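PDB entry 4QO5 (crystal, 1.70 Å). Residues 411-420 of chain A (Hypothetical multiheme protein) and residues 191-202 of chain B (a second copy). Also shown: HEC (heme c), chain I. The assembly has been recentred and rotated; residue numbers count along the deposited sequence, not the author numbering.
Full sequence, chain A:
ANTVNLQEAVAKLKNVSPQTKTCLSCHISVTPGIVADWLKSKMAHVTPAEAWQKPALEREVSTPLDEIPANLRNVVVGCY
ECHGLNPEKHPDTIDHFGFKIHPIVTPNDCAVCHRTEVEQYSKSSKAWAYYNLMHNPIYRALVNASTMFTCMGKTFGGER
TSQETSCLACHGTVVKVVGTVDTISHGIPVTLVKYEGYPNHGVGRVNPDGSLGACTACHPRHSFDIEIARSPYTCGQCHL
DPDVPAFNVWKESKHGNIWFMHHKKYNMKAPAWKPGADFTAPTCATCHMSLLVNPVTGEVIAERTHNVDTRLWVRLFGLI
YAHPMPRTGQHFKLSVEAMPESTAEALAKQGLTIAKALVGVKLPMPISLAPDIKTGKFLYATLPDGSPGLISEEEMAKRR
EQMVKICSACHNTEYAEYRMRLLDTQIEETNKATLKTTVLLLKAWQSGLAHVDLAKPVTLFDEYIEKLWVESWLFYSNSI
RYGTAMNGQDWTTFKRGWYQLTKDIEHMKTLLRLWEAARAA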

# COMPACT_ATOMS: atom_id res chain seq x y z
N HIS A 411 -8.50 -8.41 26.00
CA HIS A 411 -8.90 -9.75 25.58
C HIS A 411 -8.71 -10.68 26.74
O HIS A 411 -7.90 -10.40 27.61
CB HIS A 411 -7.96 -10.27 24.50
CG HIS A 411 -8.03 -9.51 23.22
ND1 HIS A 411 -9.18 -9.46 22.45
CD2 HIS A 411 -7.09 -8.81 22.54
CE1 HIS A 411 -8.95 -8.74 21.37
NE2 HIS A 411 -7.69 -8.34 21.41
N ASN A 412 -9.41 -11.81 26.74
CA ASN A 412 -9.10 -12.85 27.72
C ASN A 412 -7.78 -13.56 27.38
O ASN A 412 -7.30 -13.51 26.24
CB ASN A 412 -10.26 -13.85 27.87
CG ASN A 412 -10.35 -14.85 26.72
OD1 ASN A 412 -9.65 -15.87 26.71
ND2 ASN A 412 -11.24 -14.59 25.78
N THR A 413 -7.19 -14.20 28.38
CA THR A 413 -5.87 -14.79 28.25
C THR A 413 -5.82 -15.96 27.27
O THR A 413 -4.83 -16.13 26.55
CB THR A 413 -5.34 -15.24 29.63
OG1 THR A 413 -5.12 -14.08 30.44
CG2 THR A 413 -4.02 -16.00 29.49
N GLU A 414 -6.87 -16.78 27.26
CA GLU A 414 -6.89 -17.96 26.38
C GLU A 414 -6.94 -17.56 24.90
O GLU A 414 -6.34 -18.20 24.03
CB GLU A 414 -8.06 -18.87 26.76
CG GLU A 414 -8.31 -19.99 25.77
CD GLU A 414 -7.14 -20.95 25.62
OE1 GLU A 414 -6.26 -21.00 26.51
OE2 GLU A 414 -7.09 -21.66 24.59
N TYR A 415 -7.68 -16.48 24.63
CA TYR A 415 -7.76 -15.86 23.31
C TYR A 415 -6.36 -15.50 22.80
O TYR A 415 -5.97 -15.85 21.68
CB TYR A 415 -8.61 -14.60 23.47
CG TYR A 415 -8.98 -13.80 22.24
CD1 TYR A 415 -8.10 -12.89 21.68
CD2 TYR A 415 -10.26 -13.89 21.69
CE1 TYR A 415 -8.46 -12.12 20.59
CE2 TYR A 415 -10.63 -13.13 20.60
CZ TYR A 415 -9.73 -12.24 20.05
OH TYR A 415 -10.10 -11.49 18.98
N ALA A 416 -5.60 -14.81 23.63
CA ALA A 416 -4.24 -14.42 23.25
C ALA A 416 -3.31 -15.63 23.11
O ALA A 416 -2.56 -15.73 22.14
CB ALA A 416 -3.68 -13.42 24.25
N GLU A 417 -3.38 -16.56 24.05
CA GLU A 417 -2.54 -17.76 23.97
C GLU A 417 -2.85 -18.60 22.74
O GLU A 417 -1.94 -19.21 22.15
CB GLU A 417 -2.70 -18.63 25.23
CG GLU A 417 -2.22 -17.99 26.52
CD GLU A 417 -0.71 -17.98 26.64
OE1 GLU A 417 -0.02 -18.42 25.70
OE2 GLU A 417 -0.21 -17.54 27.71
N TYR A 418 -4.12 -18.65 22.35
CA TYR A 418 -4.53 -19.38 21.15
C TYR A 418 -3.79 -18.86 19.92
O TYR A 418 -3.29 -19.64 19.09
CB TYR A 418 -6.04 -19.22 20.93
CG TYR A 418 -6.57 -19.96 19.73
CD1 TYR A 418 -7.20 -21.19 19.88
CD2 TYR A 418 -6.46 -19.42 18.45
CE1 TYR A 418 -7.69 -21.87 18.78
CE2 TYR A 418 -6.95 -20.10 17.35
CZ TYR A 418 -7.57 -21.32 17.52
OH TYR A 418 -8.05 -22.00 16.43
N ARG A 419 -3.72 -17.55 19.80
CA ARG A 419 -2.98 -16.93 18.68
C ARG A 419 -1.48 -17.24 18.75
O ARG A 419 -0.84 -17.51 17.72
CB ARG A 419 -3.20 -15.41 18.63
CG ARG A 419 -4.59 -14.98 18.17
CD ARG A 419 -4.90 -15.49 16.76
NE ARG A 419 -3.97 -14.97 15.76
CZ ARG A 419 -4.14 -15.10 14.44
NH1 ARG A 419 -5.22 -15.73 13.97
NH2 ARG A 419 -3.24 -14.60 13.61
N MET A 420 -0.90 -17.23 19.95
CA MET A 420 0.52 -17.52 20.07
C MET A 420 0.81 -18.99 19.76
O MET A 420 1.86 -19.31 19.23
CB MET A 420 1.09 -17.10 21.44
CG MET A 420 0.94 -15.59 21.75
SD MET A 420 1.65 -14.44 20.51
CE MET A 420 0.28 -14.07 19.41
N THR B 191 -12.40 -19.90 35.11
CA THR B 191 -12.45 -20.90 34.06
C THR B 191 -12.82 -20.27 32.72
O THR B 191 -13.79 -19.50 32.62
CB THR B 191 -13.48 -22.00 34.40
OG1 THR B 191 -13.13 -22.60 35.64
CG2 THR B 191 -13.50 -23.05 33.31
N LEU B 192 -12.04 -20.58 31.68
CA LEU B 192 -12.27 -20.03 30.35
C LEU B 192 -12.62 -21.14 29.38
O LEU B 192 -12.26 -22.30 29.60
CB LEU B 192 -11.02 -19.31 29.84
CG LEU B 192 -10.50 -18.15 30.69
CD1 LEU B 192 -9.26 -17.52 30.04
CD2 LEU B 192 -11.61 -17.11 30.87
N VAL B 193 -13.33 -20.81 28.32
CA VAL B 193 -13.67 -21.81 27.32
C VAL B 193 -12.46 -22.11 26.44
O VAL B 193 -11.75 -21.19 26.02
CB VAL B 193 -14.83 -21.33 26.42
CG1 VAL B 193 -15.15 -22.38 25.37
CG2 VAL B 193 -16.06 -21.00 27.26
N LYS B 194 -12.23 -23.38 26.16
CA LYS B 194 -11.20 -23.76 25.19
C LYS B 194 -11.85 -24.06 23.84
O LYS B 194 -12.73 -24.91 23.74
CB LYS B 194 -10.40 -24.97 25.69
N TYR B 195 -11.41 -23.35 22.81
CA TYR B 195 -11.96 -23.50 21.46
C TYR B 195 -10.96 -24.07 20.47
O TYR B 195 -9.74 -23.96 20.66
CB TYR B 195 -12.37 -22.15 20.88
CG TYR B 195 -13.48 -21.41 21.59
CD1 TYR B 195 -14.82 -21.76 21.38
CD2 TYR B 195 -13.19 -20.34 22.43
CE1 TYR B 195 -15.83 -21.07 21.99
CE2 TYR B 195 -14.21 -19.64 23.06
CZ TYR B 195 -15.53 -20.02 22.83
OH TYR B 195 -16.55 -19.35 23.44
N GLU B 196 -11.49 -24.62 19.39
CA GLU B 196 -10.75 -24.75 18.14
C GLU B 196 -11.42 -23.84 17.12
O GLU B 196 -12.65 -23.87 16.95
CB GLU B 196 -10.77 -26.20 17.62
CG GLU B 196 -10.05 -27.21 18.50
CD GLU B 196 -10.06 -28.61 17.90
OE1 GLU B 196 -10.70 -28.80 16.84
OE2 GLU B 196 -9.44 -29.51 18.50
N GLY B 197 -10.64 -23.00 16.46
CA GLY B 197 -11.18 -22.14 15.43
C GLY B 197 -11.68 -20.78 15.89
O GLY B 197 -12.28 -20.05 15.09
N TYR B 198 -11.45 -20.44 17.15
CA TYR B 198 -11.74 -19.09 17.66
C TYR B 198 -10.59 -18.67 18.61
O TYR B 198 -10.21 -19.45 19.47
CB TYR B 198 -13.10 -19.01 18.38
CG TYR B 198 -13.43 -17.57 18.68
CD1 TYR B 198 -13.95 -16.74 17.68
CD2 TYR B 198 -13.14 -17.01 19.92
CE1 TYR B 198 -14.18 -15.38 17.93
CE2 TYR B 198 -13.38 -15.66 20.18
CZ TYR B 198 -13.89 -14.85 19.18
OH TYR B 198 -14.10 -13.51 19.46
N PRO B 199 -10.07 -17.42 18.49
CA PRO B 199 -10.49 -16.29 17.65
C PRO B 199 -10.49 -16.52 16.15
O PRO B 199 -9.58 -17.13 15.57
CB PRO B 199 -9.46 -15.18 18.00
CG PRO B 199 -8.31 -15.89 18.60
CD PRO B 199 -8.95 -17.03 19.37
N ASN B 200 -11.56 -16.04 15.54
CA ASN B 200 -11.68 -15.91 14.10
C ASN B 200 -12.86 -15.01 13.87
O ASN B 200 -13.85 -15.11 14.59
CB ASN B 200 -11.97 -17.26 13.43
CG ASN B 200 -12.29 -17.10 11.95
OD1 ASN B 200 -13.45 -16.96 11.56
ND2 ASN B 200 -11.25 -17.11 11.13
N HIS B 201 -12.76 -14.11 12.88
CA HIS B 201 -13.89 -13.24 12.57
C HIS B 201 -14.15 -13.12 11.07
O HIS B 201 -14.50 -12.06 10.58
CB HIS B 201 -13.73 -11.88 13.26
CG HIS B 201 -13.45 -12.02 14.72
ND1 HIS B 201 -12.17 -12.22 15.21
CD2 HIS B 201 -14.28 -12.06 15.79
CE1 HIS B 201 -12.23 -12.36 16.53
NE2 HIS B 201 -13.49 -12.27 16.91
N GLY B 202 -13.94 -14.22 10.34
CA GLY B 202 -14.25 -14.24 8.92
C GLY B 202 -15.76 -14.21 8.72
O GLY B 202 -16.52 -14.62 9.60
FE HEC I . -6.56 -7.45 19.82
CHA HEC I . -9.02 -7.88 17.50
CHB HEC I . -5.42 -10.65 19.22
CHC HEC I . -3.83 -6.90 21.79
CHD HEC I . -8.04 -4.66 21.00
NA HEC I . -7.10 -8.94 18.59
C1A HEC I . -8.15 -8.92 17.68
C2A HEC I . -8.16 -10.18 16.94
C3A HEC I . -7.18 -10.93 17.44
C4A HEC I . -6.49 -10.18 18.47
CMA HEC I . -6.79 -12.35 16.98
CAA HEC I . -9.16 -10.60 15.82
CBA HEC I . -8.58 -10.24 14.45
CGA HEC I . -9.27 -10.94 13.30
O1A HEC I . -10.09 -11.86 13.56
O2A HEC I . -9.00 -10.60 12.12
NB HEC I . -4.96 -8.57 20.43
C1B HEC I . -4.62 -9.82 19.95
C2B HEC I . -3.27 -10.13 20.33
C3B HEC I . -2.81 -9.07 21.02
C4B HEC I . -3.87 -8.10 21.12
CMB HEC I . -2.62 -11.47 19.90
CAB HEC I . -1.40 -8.74 21.60
CBB HEC I . -0.19 -9.54 21.03
NC HEC I . -6.06 -6.10 21.13
C1C HEC I . -4.87 -6.00 21.81
C2C HEC I . -4.92 -4.85 22.70
C3C HEC I . -5.98 -4.15 22.28
C4C HEC I . -6.79 -4.99 21.43
CMC HEC I . -3.62 -4.36 23.39
CAC HEC I . -6.60 -2.78 22.65
CBC HEC I . -5.61 -1.66 23.01
ND HEC I . -8.25 -6.44 19.34
C1D HEC I . -8.70 -5.30 20.00
C2D HEC I . -9.97 -4.89 19.46
C3D HEC I . -10.25 -5.89 18.38
C4D HEC I . -9.15 -6.81 18.36
CMD HEC I . -10.83 -3.68 19.91
CAD HEC I . -11.49 -5.92 17.46
CBD HEC I . -12.40 -7.03 17.98
CGD HEC I . -13.21 -7.61 16.83
O1D HEC I . -12.66 -8.46 16.08
O2D HEC I . -14.40 -7.24 16.66
O HOH W 1 -9.57 -21.33 23.23
O HOH W 2 -7.08 -17.87 14.55

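The chain A stretch enters a helix at Thr A413, while chain B runs as a strand to Glu B196 and then turns through a loop. Helix and strand axes approach to 9.0 Å, their N-to-C directions 31° apart, so the two segments travel in roughly the same sense. Asn A412 caps the helix: its OD1 accepts from Tyr A415 N at 2.9 Å, satisfying an amide that lacks an earlier carbonyl partner, a task suited to a short polar side chain. In chain B, Gly B197 has phi/psi of 89/7, where a CB would jam against the preceding carbonyl oxygen, and the peptide before Pro B199 is cis.

Near the start of the helix, Leu B192 packs its CD1 3.7 Å from Glu A414 CB, covering the aliphatic base of that side chain. Farther out, the carboxylate also meets water: one molecule donates to Glu A414 OE2 and accepts from Tyr B195 N, both at 2.8 Å.

One helical turn on, Tyr A418 reaches the chain B loop. Tyr A418 OH accepts the single direct hydrogen bond between the stretches, from Gly B197 N at 2.8 Å, while Tyr B198 O and Pro B199 N lie over one face of its ring. Pro B199 also serves Tyr A415: its CB sits 3.8 Å from that ring's centroid, over the face, in a CH-pi contact. The compact, rigid pyrrolidine thus packs against two tyrosines, and a second water donates to the backbone Pro B199 O (2.8 Å) and accepts from Arg A419 NH1 (2.9 Å).

The heme joins both chains. His A411 NE2 ligates HEC FE at 2.1 Å, whereas His B201 uses both ring nitrogens as donors, ND1 to HEC O1A (2.7 Å) and NE2 to Tyr B198 OH (2.9 Å).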